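Local coordinates for protein C alpha-dehydrogenase (Sphingobium sp. SYK-6, PDB 4YAG) that binds NADH in a Rossmann-fold subunit of the short-chain dehydrogenase/reductase family and, as a C alpha-dehydrogenase, acts in the bacterial pathway that cleaves lignin beta-aryl ethers, at residues G20-R24 and P231-D236; T142-L148 and K162-I166; V183-G189 and K246-H252. All coordinates share one frame. Residue numbers count along the deposited sequence, not the author numbering.

Contact 1: residues G20-R24 and P231-D236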
loop_
_atom_site.group_PDB
_atom_site.type_symbol
_atom_site.label_atom_id
_atom_site.label_comp_id
_atom_site.label_asym_id
_atom_site.label_seq_id
_atom_site.Cartn_x
_atom_site.Cartn_y
_atom_site.Cartn_z
ATOM N N GLY A 20 15.216 7.067 -19.376
ATOM C CA GLY A 20 15.814 8.373 -19.138
ATOM C C GLY A 20 16.850 8.290 -18.022
ATOM O O GLY A 20 17.938 8.864 -18.124
ATOM N N ILE A 21 16.509 7.586 -16.953
ATOM C CA ILE A 21 17.444 7.333 -15.854
ATOM C C ILE A 21 18.667 6.549 -16.367
ATOM O O ILE A 21 19.814 6.885 -16.081
ATOM C CB ILE A 21 16.757 6.591 -14.701
ATOM C CG1 ILE A 21 15.695 7.486 -14.042
ATOM C CG2 ILE A 21 17.769 6.133 -13.675
ATOM C CD1 ILE A 21 14.803 6.775 -13.037
ATOM N N ALA A 22 18.416 5.526 -17.177
ATOM C CA ALA A 22 19.492 4.729 -17.734
ATOM C C ALA A 22 20.484 5.599 -18.500
ATOM O O ALA A 22 21.695 5.499 -18.310
ATOM C CB ALA A 22 18.932 3.672 -18.644
ATOM N N GLN A 23 19.975 6.451 -19.380
ATOM C CA GLN A 23 20.840 7.297 -20.177
ATOM C C GLN A 23 21.706 8.200 -19.310
ATOM O O GLN A 23 22.885 8.383 -19.576
ATOM C CB GLN A 23 20.019 8.171 -21.118
ATOM C CG GLN A 23 19.381 7.438 -22.272
ATOM C CD GLN A 23 18.337 8.300 -22.950
ATOM O OE1 GLN A 23 17.124 8.170 -22.686
ATOM N NE2 GLN A 23 18.784 9.215 -23.762
ATOM N N ARG A 24 21.111 8.792 -18.286
ATOM C CA ARG A 24 21.880 9.716 -17.460
ATOM C C ARG A 24 22.827 9.000 -16.491
ATOM O O ARG A 24 23.913 9.508 -16.219
ATOM C CB ARG A 24 20.949 10.699 -16.744
ATOM C CG ARG A 24 20.073 11.513 -17.705
ATOM C CD ARG A 24 20.849 12.100 -18.881
ATOM N NE ARG A 24 21.950 12.917 -18.408
ATOM C CZ ARG A 24 23.043 13.213 -19.106
ATOM N NH1 ARG A 24 23.217 12.760 -20.345
ATOM N NH2 ARG A 24 23.979 13.965 -18.547
ATOM N N PRO A 231 11.964 12.251 -20.212
ATOM C CA PRO A 231 12.606 11.325 -19.282
ATOM C C PRO A 231 14.047 11.690 -18.909
ATOM O O PRO A 231 14.425 11.431 -17.762
ATOM C CB PRO A 231 12.529 9.991 -20.026
ATOM C CG PRO A 231 11.290 10.104 -20.824
ATOM C CD PRO A 231 11.196 11.539 -21.254
ATOM N N THR A 232 14.836 12.283 -19.797
ATOM C CA THR A 232 16.227 12.580 -19.424
ATOM C C THR A 232 16.297 13.684 -18.353
ATOM O O THR A 232 17.235 13.711 -17.553
ATOM C CB THR A 232 17.098 12.951 -20.614
ATOM O OG1 THR A 232 16.449 13.957 -21.390
ATOM C CG2 THR A 232 17.343 11.719 -21.499
ATOM N N GLU A 233 15.316 14.580 -18.339
ATOM C CA GLU A 233 15.252 15.586 -17.282
ATOM C C GLU A 233 15.018 14.923 -15.931
ATOM O O GLU A 233 15.658 15.275 -14.939
ATOM C CB GLU A 233 14.172 16.629 -17.548
ATOM C CG GLU A 233 14.178 17.710 -16.454
ATOM C CD GLU A 233 13.333 18.943 -16.744
ATOM O OE1 GLU A 233 12.633 19.010 -17.787
ATOM O OE2 GLU A 233 13.387 19.862 -15.894
ATOM N N VAL A 234 14.142 13.924 -15.896
ATOM C CA VAL A 234 13.928 13.154 -14.679
ATOM C C VAL A 234 15.218 12.393 -14.330
ATOM O O VAL A 234 15.613 12.289 -13.163
ATOM C CB VAL A 234 12.747 12.176 -14.814
ATOM C CG1 VAL A 234 12.511 11.450 -13.515
ATOM C CG2 VAL A 234 11.476 12.919 -15.227
ATOM N N GLY A 235 15.892 11.865 -15.348
ATOM C CA GLY A 235 17.135 11.155 -15.122
ATOM C C GLY A 235 18.153 12.014 -14.393
ATOM O O GLY A 235 18.835 11.528 -13.484
ATOM N N ASP A 236 18.255 13.278 -14.770
ATOM C CA ASP A 236 19.229 14.161 -14.135
ATOM C C ASP A 236 18.841 14.446 -12.691
ATOM O O ASP A 236 19.711 14.569 -11.827
ATOM C CB ASP A 236 19.409 15.442 -14.937
ATOM C CG ASP A 236 20.332 15.241 -16.120
ATOM O OD1 ASP A 236 21.197 14.323 -16.054
ATOM O OD2 ASP A 236 20.204 16.003 -17.101
HETATM O O HOH W 1 23.850 14.231 -15.358
#
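This is a close helix-helix crossing on one side of the Rossmann sheet, between helix 16-27, which follows the first strand, and helix 231-244, which precedes the last. The segment axes come within 7.3 Å at a signed angle of -57°, and glycines permit it. CA of Ile-21 and CA of Gly-235 are 3.9 Å apart, and CA of Gly-20 lies 3.6 Å from O of Pro-231. A CB on Gly-20 would clash with that oxygen, and one on Gly-235 with O of Gly-20 and CG of Arg-24. At the margin, NE of Arg-24 donates to OD1 of Asp-236 at 2.8 Å (158°), a salt bridge; water 1 also spans NH2 of Arg-24 and OD1 of Asp-236. The alkyl part of Arg-24 lies over Thr-232, CD to CB 4.2 Å. Beyond the crossing, Ala-22 packs on Leu-32 and Leu-34 of strand 31-36, Ile-21 meets Ile-238 further along helix 231-244, and Pro-231 and Val-234 touch Ile-191, an NADH-binding residue.

Contact 2: residues T142-L148 and K162-I166. With NAI (1,4-dihydronicotinamide adenine dinucleotide), chain C.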
loop_
_atom_site.group_PDB
_atom_site.type_symbol
_atom_site.label_atom_id
_atom_site.label_comp_id
_atom_site.label_asym_id
_atom_site.label_seq_id
_atom_site.Cartn_x
_atom_site.Cartn_y
_atom_site.Cartn_z
ATOM N N THR A 142 10.259 4.304 -7.920
ATOM C CA THR A 142 9.397 5.262 -8.598
ATOM C C THR A 142 7.976 5.117 -8.102
ATOM O O THR A 142 7.323 4.110 -8.367
ATOM C CB THR A 142 9.400 5.085 -10.110
ATOM O OG1 THR A 142 10.758 5.105 -10.589
ATOM C CG2 THR A 142 8.606 6.201 -10.752
ATOM N N ALA A 143 7.511 6.117 -7.370
ATOM C CA ALA A 143 6.117 6.143 -6.951
ATOM C C ALA A 143 5.369 7.051 -7.937
ATOM O O ALA A 143 5.413 6.807 -9.153
ATOM C CB ALA A 143 6.009 6.612 -5.513
ATOM N N SER A 144 4.701 8.092 -7.440
ATOM C CA SER A 144 3.963 9.040 -8.265
ATOM C C SER A 144 3.441 10.139 -7.357
ATOM O O SER A 144 3.217 9.894 -6.171
ATOM C CB SER A 144 2.758 8.375 -8.918
ATOM O OG SER A 144 2.003 9.361 -9.613
ATOM N N LEU A 145 3.207 11.335 -7.900
ATOM C CA LEU A 145 2.502 12.342 -7.126
ATOM C C LEU A 145 1.060 11.891 -6.875
ATOM O O LEU A 145 0.407 12.373 -5.952
ATOM C CB LEU A 145 2.544 13.694 -7.815
ATOM C CG LEU A 145 3.896 14.390 -7.706
ATOM C CD1 LEU A 145 3.983 15.622 -8.624
ATOM C CD2 LEU A 145 4.177 14.800 -6.284
ATOM N N ALA A 146 0.586 10.921 -7.646
ATOM C CA ALA A 146 -0.742 10.340 -7.407
ATOM C C ALA A 146 -0.812 9.545 -6.098
ATOM O O ALA A 146 -1.888 9.160 -5.641
ATOM C CB ALA A 146 -1.159 9.466 -8.561
ATOM N N GLY A 147 0.340 9.286 -5.495
ATOM C CA GLY A 147 0.387 8.626 -4.211
ATOM C C GLY A 147 0.298 9.611 -3.071
ATOM O O GLY A 147 0.246 9.193 -1.915
ATOM N N LEU A 148 0.244 10.898 -3.396
ATOM C CA LEU A 148 0.286 11.957 -2.388
ATOM C C LEU A 148 -0.909 12.908 -2.470
ATOM O O LEU A 148 -1.542 13.206 -1.458
ATOM C CB LEU A 148 1.574 12.755 -2.571
ATOM C CG LEU A 148 2.211 13.395 -1.365
ATOM C CD1 LEU A 148 2.569 12.306 -0.342
ATOM C CD2 LEU A 148 3.451 14.167 -1.828
ATOM N N LYS A 162 0.861 3.416 -5.074
ATOM C CA LYS A 162 1.889 4.442 -5.104
ATOM C C LYS A 162 2.096 5.114 -3.747
ATOM O O LYS A 162 3.212 5.472 -3.400
ATOM C CB LYS A 162 1.611 5.471 -6.197
ATOM C CG LYS A 162 1.690 4.894 -7.633
ATOM C CD LYS A 162 3.085 4.431 -7.940
ATOM C CE LYS A 162 3.302 4.146 -9.429
ATOM N NZ LYS A 162 4.675 3.682 -9.690
ATOM N N ALA A 163 1.020 5.312 -2.983
ATOM C CA ALA A 163 1.161 5.815 -1.615
ATOM C C ALA A 163 2.003 4.869 -0.772
ATOM O O ALA A 163 2.861 5.283 0.015
ATOM C CB ALA A 163 -0.199 5.994 -0.979
ATOM N N ALA A 164 1.752 3.576 -0.939
ATOM C CA ALA A 164 2.498 2.565 -0.213
ATOM C C ALA A 164 3.991 2.612 -0.553
ATOM O O ALA A 164 4.823 2.411 0.315
ATOM C CB ALA A 164 1.947 1.182 -0.481
ATOM N N VAL A 165 4.322 2.846 -1.818
ATOM C CA VAL A 165 5.725 2.919 -2.202
ATOM C C VAL A 165 6.442 4.090 -1.538
ATOM O O VAL A 165 7.618 3.997 -1.163
ATOM C CB VAL A 165 5.850 3.003 -3.745
ATOM C CG1 VAL A 165 7.308 3.268 -4.164
ATOM C CG2 VAL A 165 5.356 1.720 -4.361
ATOM N N ILE A 166 5.750 5.211 -1.394
ATOM C CA ILE A 166 6.345 6.344 -0.722
ATOM C C ILE A 166 6.695 5.957 0.731
ATOM O O ILE A 166 7.807 6.163 1.198
ATOM C CB ILE A 166 5.405 7.565 -0.757
ATOM C CG1 ILE A 166 5.199 8.039 -2.206
ATOM C CG2 ILE A 166 5.961 8.664 0.126
ATOM C CD1 ILE A 166 4.078 9.067 -2.361
HETATM P PA NAI C . 6.768 3.113 -19.589
HETATM O O1A NAI C . 5.682 2.121 -19.900
HETATM O O2A NAI C . 7.288 3.946 -20.743
HETATM O O5B NAI C . 7.986 2.391 -18.904
HETATM C C5B NAI C . 7.754 1.345 -18.007
HETATM C C4B NAI C . 8.477 0.145 -18.473
HETATM O O4B NAI C . 8.277 -0.832 -17.400
HETATM C C3B NAI C . 8.019 -0.450 -19.731
HETATM O O3B NAI C . 9.101 -0.662 -20.661
HETATM C C2B NAI C . 7.362 -1.681 -19.340
HETATM O O2B NAI C . 7.418 -2.714 -20.335
HETATM C C1B NAI C . 7.993 -2.061 -18.076
HETATM N N9A NAI C . 7.182 -2.921 -17.255
HETATM C C8A NAI C . 5.828 -2.843 -17.009
HETATM N N7A NAI C . 5.438 -3.864 -16.232
HETATM C C5A NAI C . 6.534 -4.633 -15.936
HETATM C C6A NAI C . 6.775 -5.794 -15.198
HETATM N N6A NAI C . 5.704 -6.474 -14.602
HETATM N N1A NAI C . 8.033 -6.296 -15.111
HETATM C C2A NAI C . 9.059 -5.676 -15.740
HETATM N N3A NAI C . 8.883 -4.561 -16.464
HETATM C C4A NAI C . 7.646 -4.028 -16.584
HETATM O O3 NAI C . 6.104 4.066 -18.509
HETATM P PN NAI C . 6.759 5.082 -17.443
HETATM O O1N NAI C . 8.210 5.418 -17.762
HETATM O O2N NAI C . 5.837 6.276 -17.441
HETATM O O5D NAI C . 6.665 4.269 -16.059
HETATM C C5D NAI C . 7.746 4.230 -15.124
HETATM C C4D NAI C . 7.230 4.470 -13.752
HETATM O O4D NAI C . 6.855 5.893 -13.644
HETATM C C3D NAI C . 6.035 3.697 -13.402
HETATM O O3D NAI C . 6.208 3.136 -12.084
HETATM C C2D NAI C . 4.931 4.652 -13.414
HETATM O O2D NAI C . 3.882 4.245 -12.527
HETATM C C1D NAI C . 5.539 5.894 -12.972
HETATM N N1N NAI C . 4.930 7.137 -13.271
HETATM C C2N NAI C . 4.838 7.654 -14.541
HETATM C C3N NAI C . 4.254 8.895 -14.736
HETATM C C7N NAI C . 4.142 9.481 -16.102
HETATM O O7N NAI C . 3.493 10.526 -16.323
HETATM N N7N NAI C . 4.901 8.835 -17.170
HETATM C C4N NAI C . 3.764 9.641 -13.676
HETATM C C5N NAI C . 3.915 9.131 -12.400
HETATM C C6N NAI C . 4.499 7.907 -12.204
#
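Lys-162 lays its aliphatic chain along the loop 142-148, with CB 3.9 Å from CA of Gly-147 and CG 3.9 Å from CB of Ser-144. Its chi3 and chi4 are both t, so the outer chain runs extended to NZ, which donates to O of Thr-142 at 3.0 Å and weakly to O of Ala-143 at 3.3 Å. The same NZ reaches the nicotinamide ribose of NADH, 3.0 Å to O2D and 2.9 Å to O3D. In short-chain dehydrogenases this is the lysine of the Tyr-x-x-x-Lys motif: Tyr-158, one helical turn earlier, also binds NADH here, and by family analogy Ser-144 would be the serine of the catalytic set. Consistent with that, OG of Ser-144 stands 3.4 Å from C5N of the nicotinamide. This OG also accepts from N of Ala-146 at 2.9 Å (161°), an ST turn that opens into the 3-10 segment 145-147. There Gly-147 allows close approach: its CA is 3.9 Å from CA of Ala-163, its O is 3.4 Å from CB of Ala-163, and a CB on it would clash with C of Lys-162 and N of Ala-163. CB of Ala-143 sits against CG1 of Val-165 (3.8 Å) and CG1 of Ile-166 (3.7 Å). On the dimer side, Ala-163 packs on Thr-167 and Ile-166 on Arg-262, both of the second subunit.

Contact 3: residues V183-G189 and K246-H252. With NAI (1,4-dihydronicotinamide adenine dinucleotide), chain C.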
loop_
_atom_site.group_PDB
_atom_site.type_symbol
_atom_site.label_atom_id
_atom_site.label_comp_id
_atom_site.label_asym_id
_atom_site.label_seq_id
_atom_site.Cartn_x
_atom_site.Cartn_y
_atom_site.Cartn_z
ATOM N N VAL A 183 18.426 5.827 0.047
ATOM C CA VAL A 183 17.167 5.594 -0.655
ATOM C C VAL A 183 16.502 6.887 -1.097
ATOM O O VAL A 183 16.660 7.933 -0.474
ATOM C CB VAL A 183 16.155 4.760 0.178
ATOM C CG1 VAL A 183 16.800 3.462 0.664
ATOM C CG2 VAL A 183 15.619 5.543 1.368
ATOM N N THR A 184 15.770 6.787 -2.204
ATOM C CA THR A 184 15.040 7.905 -2.790
ATOM C C THR A 184 13.706 7.393 -3.293
ATOM O O THR A 184 13.643 6.340 -3.914
ATOM C CB THR A 184 15.786 8.480 -4.003
ATOM O OG1 THR A 184 17.070 8.972 -3.599
ATOM C CG2 THR A 184 14.999 9.598 -4.667
ATOM N N VAL A 185 12.639 8.135 -3.039
ATOM C CA VAL A 185 11.385 7.890 -3.736
ATOM C C VAL A 185 11.155 9.031 -4.718
ATOM O O VAL A 185 11.195 10.221 -4.353
ATOM C CB VAL A 185 10.177 7.676 -2.794
ATOM C CG1 VAL A 185 9.961 8.853 -1.863
ATOM C CG2 VAL A 185 8.928 7.390 -3.613
ATOM N N LEU A 186 10.988 8.638 -5.980
ATOM C CA LEU A 186 10.684 9.546 -7.070
ATOM C C LEU A 186 9.185 9.633 -7.262
ATOM O O LEU A 186 8.509 8.609 -7.372
ATOM C CB LEU A 186 11.364 9.005 -8.331
ATOM C CG LEU A 186 11.005 9.668 -9.654
ATOM C CD1 LEU A 186 11.357 11.135 -9.694
ATOM C CD2 LEU A 186 11.686 8.905 -10.794
ATOM N N MET A 187 8.675 10.858 -7.272
ATOM C CA MET A 187 7.255 11.138 -7.399
ATOM C C MET A 187 7.017 12.015 -8.613
ATOM O O MET A 187 7.105 13.244 -8.531
ATOM C CB MET A 187 6.744 11.798 -6.112
ATOM C CG MET A 187 6.840 10.853 -4.934
ATOM S SD MET A 187 6.636 11.670 -3.331
ATOM C CE MET A 187 8.145 12.590 -3.237
ATOM N N PRO A 188 6.797 11.373 -9.778
ATOM C CA PRO A 188 6.607 12.212 -10.950
ATOM C C PRO A 188 5.196 12.752 -11.141
ATOM O O PRO A 188 4.198 12.161 -10.703
ATOM C CB PRO A 188 6.939 11.270 -12.122
ATOM C CG PRO A 188 7.688 10.113 -11.522
ATOM C CD PRO A 188 7.080 9.977 -10.143
ATOM N N GLY A 189 5.154 13.875 -11.853
ATOM C CA GLY A 189 3.997 14.343 -12.581
ATOM C C GLY A 189 4.074 13.799 -13.999
ATOM O O GLY A 189 4.694 12.775 -14.234
ATOM N N LYS A 246 19.232 12.173 -1.513
ATOM C CA LYS A 246 17.990 12.877 -1.256
ATOM C C LYS A 246 16.827 11.916 -1.127
ATOM O O LYS A 246 16.554 11.140 -2.042
ATOM C CB LYS A 246 17.685 13.810 -2.417
ATOM C CG LYS A 246 18.690 14.879 -2.668
ATOM C CD LYS A 246 18.229 15.594 -3.939
ATOM C CE LYS A 246 18.981 16.810 -4.256
ATOM N NZ LYS A 246 18.291 17.455 -5.399
ATOM N N LEU A 247 16.070 11.994 -0.040
ATOM C CA LEU A 247 14.971 11.063 0.157
ATOM C C LEU A 247 13.810 11.234 -0.831
ATOM O O LEU A 247 13.255 10.248 -1.319
ATOM C CB LEU A 247 14.448 11.165 1.589
ATOM C CG LEU A 247 13.269 10.290 1.981
ATOM C CD1 LEU A 247 13.593 8.808 1.757
ATOM C CD2 LEU A 247 12.906 10.573 3.427
ATOM N N TYR A 248 13.460 12.486 -1.103
ATOM C CA TYR A 248 12.318 12.788 -1.941
ATOM C C TYR A 248 12.707 13.557 -3.181
ATOM O O TYR A 248 13.454 14.540 -3.113
ATOM C CB TYR A 248 11.327 13.662 -1.174
ATOM C CG TYR A 248 10.777 13.086 0.101
ATOM C CD1 TYR A 248 10.107 11.872 0.127
ATOM C CD2 TYR A 248 10.869 13.804 1.282
ATOM C CE1 TYR A 248 9.577 11.378 1.284
ATOM C CE2 TYR A 248 10.353 13.321 2.442
ATOM C CZ TYR A 248 9.688 12.124 2.449
ATOM O OH TYR A 248 9.154 11.665 3.634
ATOM N N VAL A 249 12.173 13.119 -4.316
ATOM C CA VAL A 249 12.296 13.874 -5.555
ATOM C C VAL A 249 10.924 13.961 -6.194
ATOM O O VAL A 249 10.309 12.930 -6.451
ATOM C CB VAL A 249 13.243 13.183 -6.555
ATOM C CG1 VAL A 249 13.233 13.941 -7.892
ATOM C CG2 VAL A 249 14.656 13.095 -5.999
ATOM N N SER A 250 10.452 15.186 -6.438
ATOM C CA SER A 250 9.213 15.415 -7.180
ATOM C C SER A 250 9.561 16.177 -8.441
ATOM O O SER A 250 10.377 17.087 -8.427
ATOM C CB SER A 250 8.189 16.221 -6.368
ATOM O OG SER A 250 7.817 15.522 -5.177
ATOM N N THR A 251 8.929 15.815 -9.543
ATOM C CA THR A 251 9.288 16.427 -10.821
ATOM C C THR A 251 8.484 17.678 -11.165
ATOM O O THR A 251 8.906 18.480 -12.013
ATOM C CB THR A 251 9.109 15.431 -11.983
ATOM O OG1 THR A 251 7.724 15.119 -12.128
ATOM C CG2 THR A 251 9.891 14.160 -11.759
ATOM N N HIS A 252 7.334 17.854 -10.516
ATOM C CA HIS A 252 6.404 18.932 -10.834
ATOM C C HIS A 252 5.849 19.547 -9.564
ATOM O O HIS A 252 5.668 18.837 -8.573
ATOM C CB HIS A 252 5.211 18.385 -11.623
ATOM C CG HIS A 252 5.526 18.050 -13.049
ATOM N ND1 HIS A 252 6.238 16.937 -13.406
ATOM C CD2 HIS A 252 5.173 18.678 -14.201
ATOM C CE1 HIS A 252 6.351 16.904 -14.738
ATOM N NE2 HIS A 252 5.707 17.938 -15.230
HETATM P PA NAI C . 6.768 3.113 -19.589
HETATM O O1A NAI C . 5.682 2.121 -19.900
HETATM O O2A NAI C . 7.288 3.946 -20.743
HETATM O O5B NAI C . 7.986 2.391 -18.904
HETATM C C5B NAI C . 7.754 1.345 -18.007
HETATM C C4B NAI C . 8.477 0.145 -18.473
HETATM O O4B NAI C . 8.277 -0.832 -17.400
HETATM C C3B NAI C . 8.019 -0.450 -19.731
HETATM O O3B NAI C . 9.101 -0.662 -20.661
HETATM C C2B NAI C . 7.362 -1.681 -19.340
HETATM O O2B NAI C . 7.418 -2.714 -20.335
HETATM C C1B NAI C . 7.993 -2.061 -18.076
HETATM N N9A NAI C . 7.182 -2.921 -17.255
HETATM C C8A NAI C . 5.828 -2.843 -17.009
HETATM N N7A NAI C . 5.438 -3.864 -16.232
HETATM C C5A NAI C . 6.534 -4.633 -15.936
HETATM C C6A NAI C . 6.775 -5.794 -15.198
HETATM N N6A NAI C . 5.704 -6.474 -14.602
HETATM N N1A NAI C . 8.033 -6.296 -15.111
HETATM C C2A NAI C . 9.059 -5.676 -15.740
HETATM N N3A NAI C . 8.883 -4.561 -16.464
HETATM C C4A NAI C . 7.646 -4.028 -16.584
HETATM O O3 NAI C . 6.104 4.066 -18.509
HETATM P PN NAI C . 6.759 5.082 -17.443
HETATM O O1N NAI C . 8.210 5.418 -17.762
HETATM O O2N NAI C . 5.837 6.276 -17.441
HETATM O O5D NAI C . 6.665 4.269 -16.059
HETATM C C5D NAI C . 7.746 4.230 -15.124
HETATM C C4D NAI C . 7.230 4.470 -13.752
HETATM O O4D NAI C . 6.855 5.893 -13.644
HETATM C C3D NAI C . 6.035 3.697 -13.402
HETATM O O3D NAI C . 6.208 3.136 -12.084
HETATM C C2D NAI C . 4.931 4.652 -13.414
HETATM O O2D NAI C . 3.882 4.245 -12.527
HETATM C C1D NAI C . 5.539 5.894 -12.972
HETATM N N1N NAI C . 4.930 7.137 -13.271
HETATM C C2N NAI C . 4.838 7.654 -14.541
HETATM C C3N NAI C . 4.254 8.895 -14.736
HETATM C C7N NAI C . 4.142 9.481 -16.102
HETATM O O7N NAI C . 3.493 10.526 -16.323
HETATM N N7N NAI C . 4.901 8.835 -17.170
HETATM C C4N NAI C . 3.764 9.641 -13.676
HETATM C C5N NAI C . 3.915 9.131 -12.400
HETATM C C6N NAI C . 4.499 7.907 -12.204
#
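Three strong backbone hydrogen bonds pair strand 181-187 with strand 248-250, the last strand of the parallel Rossmann sheet. N of Val-185 donates to O of Leu-247 at 2.8 Å, N of Val-249 to O of Val-185 at 3.1 Å, and N of Met-187 to O of Val-249 at 2.8 Å, with N-H...O angles of 160 to 164°. The alternation of partners is that of parallel strands, and the two N-to-C directions differ by 15°. Side chains hold the ends: OG1 of Thr-184 donates to O of Lys-246 at 2.7 Å, and OG1 of Thr-251 accepts from N of Gly-189 at 2.9 Å. The backbone bond from N of Thr-251 to O of Met-187, at 3.3 Å, is weak.

Packing divides between the faces of the sheet. On the face of Leu-186 and Val-249, CD1 of Leu-186 meets CG1 of Val-249 at 3.8 Å, and helix 231-244 covers them through Val-234 and Ala-241. On the face of Val-185, Met-187, Tyr-248 and Ser-250, CG1 of Val-185 approaches the ring edge of Tyr-248 at CD1 (3.6 Å), and CE of Met-187 lies 3.9 Å from CB of Tyr-248. Helix 156-177 lies on this side, where OH of Tyr-248 is hydrogen-bonded to Glu-170; OG of Ser-250 is hydrogen-bonded to OG of Ser-269 of the second subunit.

Past the strand, Pro-188 and Gly-189 line the nicotinamide end of the NADH pocket: O of Pro-188 is 3.5 Å from C5N of NADH, and O of Gly-189 is 3.3 Å from its carboxamide O7N.

In the fold
From the N terminus, contact 1 opens first and closes 207 residues later, joining helix 16-27 to helix 231-244. Contact 2, nested inside that loop, shuts a short one of 14 residues, setting the loop after strand 137-142 on helix 156-177. Contact 3 opens next, on strand 181-187, and closes beyond contact 1, so contacts 1 and 3 cross; it adds strand 248-250 to the edge of the sheet. Contacts 1 and 3 meet where CG1 of Val-234 lies 3.8 Å from CD2 of Leu-186. Contacts 2 and 3 adjoin at the C-terminal ends of neighbouring strands 137-142 and 181-187, N of Ala-143 probably hydrogen-bonded to O of Leu-186 at 2.7 Å; both reach cofactor and second subunit.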